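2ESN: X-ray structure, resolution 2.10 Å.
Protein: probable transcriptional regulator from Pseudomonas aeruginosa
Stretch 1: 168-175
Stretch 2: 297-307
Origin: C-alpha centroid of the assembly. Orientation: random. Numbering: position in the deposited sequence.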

# COMPACT_ATOMS: atom_id res chain seq x y z
N ILE C 168 -17.80 9.54 -11.17
CA ILE C 168 -18.60 9.83 -9.97
C ILE C 168 -19.91 10.54 -10.29
O ILE C 168 -19.92 11.58 -10.96
CB ILE C 168 -17.82 10.67 -8.92
CG1 ILE C 168 -16.55 9.94 -8.47
CG2 ILE C 168 -18.72 11.04 -7.73
CD1 ILE C 168 -16.63 8.42 -8.50
N GLN C 169 -21.01 9.97 -9.81
CA GLN C 169 -22.30 10.67 -9.77
C GLN C 169 -22.70 10.97 -8.29
O GLN C 169 -22.28 10.26 -7.36
CB GLN C 169 -23.39 9.81 -10.45
CG GLN C 169 -23.60 8.44 -9.77
CD GLN C 169 -24.51 7.47 -10.54
OE1 GLN C 169 -25.02 7.80 -11.62
NE2 GLN C 169 -24.68 6.24 -9.98
N ALA C 170 -23.54 11.99 -8.11
CA ALA C 170 -23.95 12.50 -6.80
C ALA C 170 -25.47 12.73 -6.78
O ALA C 170 -26.08 13.07 -7.80
CB ALA C 170 -23.24 13.79 -6.52
N HIS C 171 -26.08 12.50 -5.61
CA HIS C 171 -27.49 12.79 -5.44
C HIS C 171 -27.69 13.55 -4.15
O HIS C 171 -27.24 13.10 -3.07
CB HIS C 171 -28.32 11.50 -5.46
CG HIS C 171 -28.45 10.88 -6.82
ND1 HIS C 171 -27.57 9.93 -7.29
CD2 HIS C 171 -29.35 11.10 -7.81
CE1 HIS C 171 -27.93 9.57 -8.51
NE2 HIS C 171 -29.01 10.26 -8.85
N ASP C 172 -28.39 14.67 -4.24
CA ASP C 172 -28.61 15.52 -3.06
C ASP C 172 -29.62 14.92 -2.10
O ASP C 172 -30.66 14.39 -2.54
CB ASP C 172 -29.03 16.90 -3.52
CG ASP C 172 -27.98 17.53 -4.39
OD1 ASP C 172 -26.78 17.19 -4.26
OD2 ASP C 172 -28.37 18.35 -5.23
N TRP C 173 -29.31 14.98 -0.81
CA TRP C 173 -30.30 14.52 0.20
C TRP C 173 -30.72 15.45 1.37
O TRP C 173 -31.70 15.16 2.08
CB TRP C 173 -29.97 13.09 0.67
CG TRP C 173 -28.61 12.94 1.29
CD1 TRP C 173 -27.44 12.78 0.63
CD2 TRP C 173 -28.29 12.95 2.71
NE1 TRP C 173 -26.41 12.69 1.53
CE2 TRP C 173 -26.90 12.76 2.81
CE3 TRP C 173 -29.04 13.10 3.90
CZ2 TRP C 173 -26.21 12.71 4.08
CZ3 TRP C 173 -28.38 13.05 5.14
CH2 TRP C 173 -26.97 12.86 5.22
N PHE C 174 -30.00 16.55 1.56
CA PHE C 174 -30.30 17.48 2.65
C PHE C 174 -29.68 18.84 2.40
O PHE C 174 -28.44 18.96 2.29
CB PHE C 174 -29.72 16.94 3.96
CG PHE C 174 -30.11 17.74 5.18
CD1 PHE C 174 -31.45 18.04 5.44
CD2 PHE C 174 -29.15 18.16 6.08
CE1 PHE C 174 -31.82 18.78 6.60
CE2 PHE C 174 -29.49 18.87 7.23
CZ PHE C 174 -30.84 19.20 7.50
N ALA C 175 -30.52 19.87 2.31
CA ALA C 175 -30.02 21.27 2.28
C ALA C 175 -30.06 21.86 3.71
O ALA C 175 -31.05 21.69 4.39
CB ALA C 175 -30.87 22.16 1.28
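Stretch 2 (297-307) MIGQLKGLDIS

Stretch 1 is a β-strand, extended except at Trp173, where phi/psi of -127/-12 puts a local kink in it. Stretch 2 enters as the last part of a helix that begins earlier in the chain, and by Leu304 it has opened into a loop. Strand and helix run in nearly the same direction, with a crossing angle of 28° and axes 8.0 Å apart at their closest. The register advances along both: the CA atoms of His171 and Ile298 lie 7.7 Å apart, those of Trp173 and Leu301 6.2 Å, and those of Phe174 and Ile306 6.9 Å. No hydrogen bond links the two stretches, so the contact rests mainly on packing; together they bury 443 Å², both sides summed.

Strand alternation sends Gln169, His171 and Trp173 toward stretch 2, whereas Asp172 points away. Alternation fails after Trp173: at the kink, Trp173 and Phe174 both point toward stretch 2. On the helix, Ile298 and Leu301, three residues apart, face the strand together. Each aromatic ring receives an aliphatic methyl over one face, a CH-π arrangement that suits a flat ring beside a branched side chain. Ile298 CG2 lies 4.0 Å from the centroid of the His171 ring, and Ile298 CD1 is 4.3 Å from Gln169 NE2, at the margin, where a polar amide is tolerated. Leu301 CD2 sits over the five-membered ring of Trp173, 3.9 Å from Trp173 CG. Lys302 starts away from the strand, but its long, flexible chain returns Lys302 NZ to 3.6 Å from His171 NE2.

Beyond the helix, Ile306 serves two rings. Ile306 CD1 meets the edge of the Trp173 indole, 3.6 Å from Trp173 CE3, while Ile306 CG2 covers a face of Phe174, 3.8 Å from the ring centroid. Small, polar Ser307 suits the exposed end, Ser307 OG approaching the ring edge 4.0 Å from Phe174 CE1.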

# COMPACT_ATOMS: atom_id res chain seq x y z
N MET C 297 -30.92 1.90 -2.84
CA MET C 297 -30.41 2.75 -1.78
C MET C 297 -30.44 4.19 -2.26
O MET C 297 -30.80 5.12 -1.50
CB MET C 297 -29.04 2.33 -1.30
CG MET C 297 -28.51 3.24 -0.13
SD MET C 297 -29.49 3.24 1.37
CE MET C 297 -28.99 1.77 1.99
N ILE C 298 -30.09 4.40 -3.53
CA ILE C 298 -30.22 5.74 -4.09
C ILE C 298 -31.66 6.26 -3.97
O ILE C 298 -31.90 7.37 -3.52
CB ILE C 298 -29.76 5.81 -5.54
CG1 ILE C 298 -28.23 5.76 -5.63
CG2 ILE C 298 -30.17 7.12 -6.15
CD1 ILE C 298 -27.72 5.39 -7.03
N GLY C 299 -32.64 5.45 -4.37
CA GLY C 299 -34.05 5.85 -4.20
C GLY C 299 -34.51 6.01 -2.75
O GLY C 299 -35.40 6.82 -2.46
N GLN C 300 -33.92 5.24 -1.83
CA GLN C 300 -34.25 5.35 -0.42
C GLN C 300 -34.03 6.77 0.10
O GLN C 300 -34.94 7.35 0.70
CB GLN C 300 -33.53 4.32 0.46
CG GLN C 300 -34.12 2.95 0.38
CD GLN C 300 -35.64 2.91 0.68
OE1 GLN C 300 -36.05 3.09 1.83
NE2 GLN C 300 -36.46 2.65 -0.35
N LEU C 301 -32.85 7.35 -0.15
CA LEU C 301 -32.54 8.71 0.32
C LEU C 301 -33.40 9.80 -0.36
O LEU C 301 -33.51 10.92 0.16
CB LEU C 301 -31.08 9.03 0.15
CG LEU C 301 -30.16 8.57 1.28
CD1 LEU C 301 -30.27 7.09 1.48
CD2 LEU C 301 -28.68 9.00 1.07
N LYS C 302 -34.03 9.44 -1.48
CA LYS C 302 -34.68 10.42 -2.33
C LYS C 302 -35.74 11.15 -1.57
O LYS C 302 -35.59 12.36 -1.37
CB LYS C 302 -35.14 9.85 -3.70
CG LYS C 302 -34.11 10.23 -4.81
CD LYS C 302 -34.00 9.28 -6.03
CE LYS C 302 -32.82 9.76 -6.91
NZ LYS C 302 -32.18 8.76 -7.90
N GLY C 303 -36.76 10.45 -1.09
CA GLY C 303 -37.77 11.15 -0.32
C GLY C 303 -37.49 11.24 1.18
O GLY C 303 -38.29 11.85 1.91
N LEU C 304 -36.38 10.66 1.65
CA LEU C 304 -36.05 10.63 3.09
C LEU C 304 -36.20 11.96 3.90
O LEU C 304 -35.59 12.95 3.55
CB LEU C 304 -34.65 10.02 3.31
CG LEU C 304 -34.33 9.67 4.77
CD1 LEU C 304 -35.21 8.54 5.40
CD2 LEU C 304 -32.87 9.35 4.88
N ASP C 305 -36.99 11.96 4.99
CA ASP C 305 -37.13 13.16 5.88
C ASP C 305 -36.03 13.20 6.95
O ASP C 305 -35.96 12.33 7.85
CB ASP C 305 -38.54 13.27 6.54
CG ASP C 305 -38.62 14.36 7.70
OD1 ASP C 305 -38.01 15.48 7.65
OD2 ASP C 305 -39.37 14.09 8.70
N ILE C 306 -35.17 14.21 6.82
CA ILE C 306 -33.96 14.31 7.62
C ILE C 306 -34.29 15.11 8.86
O ILE C 306 -33.81 14.80 9.95
CB ILE C 306 -32.80 15.01 6.79
CG1 ILE C 306 -32.62 14.33 5.44
CG2 ILE C 306 -31.44 15.05 7.58
CD1 ILE C 306 -32.26 12.81 5.55
N SER C 307 -35.17 16.09 8.70
CA SER C 307 -35.31 17.20 9.69
C SER C 307 -35.88 16.73 11.05
O SER C 307 -35.45 17.23 12.11
CB SER C 307 -36.12 18.37 9.08
OG SER C 307 -35.69 18.64 7.72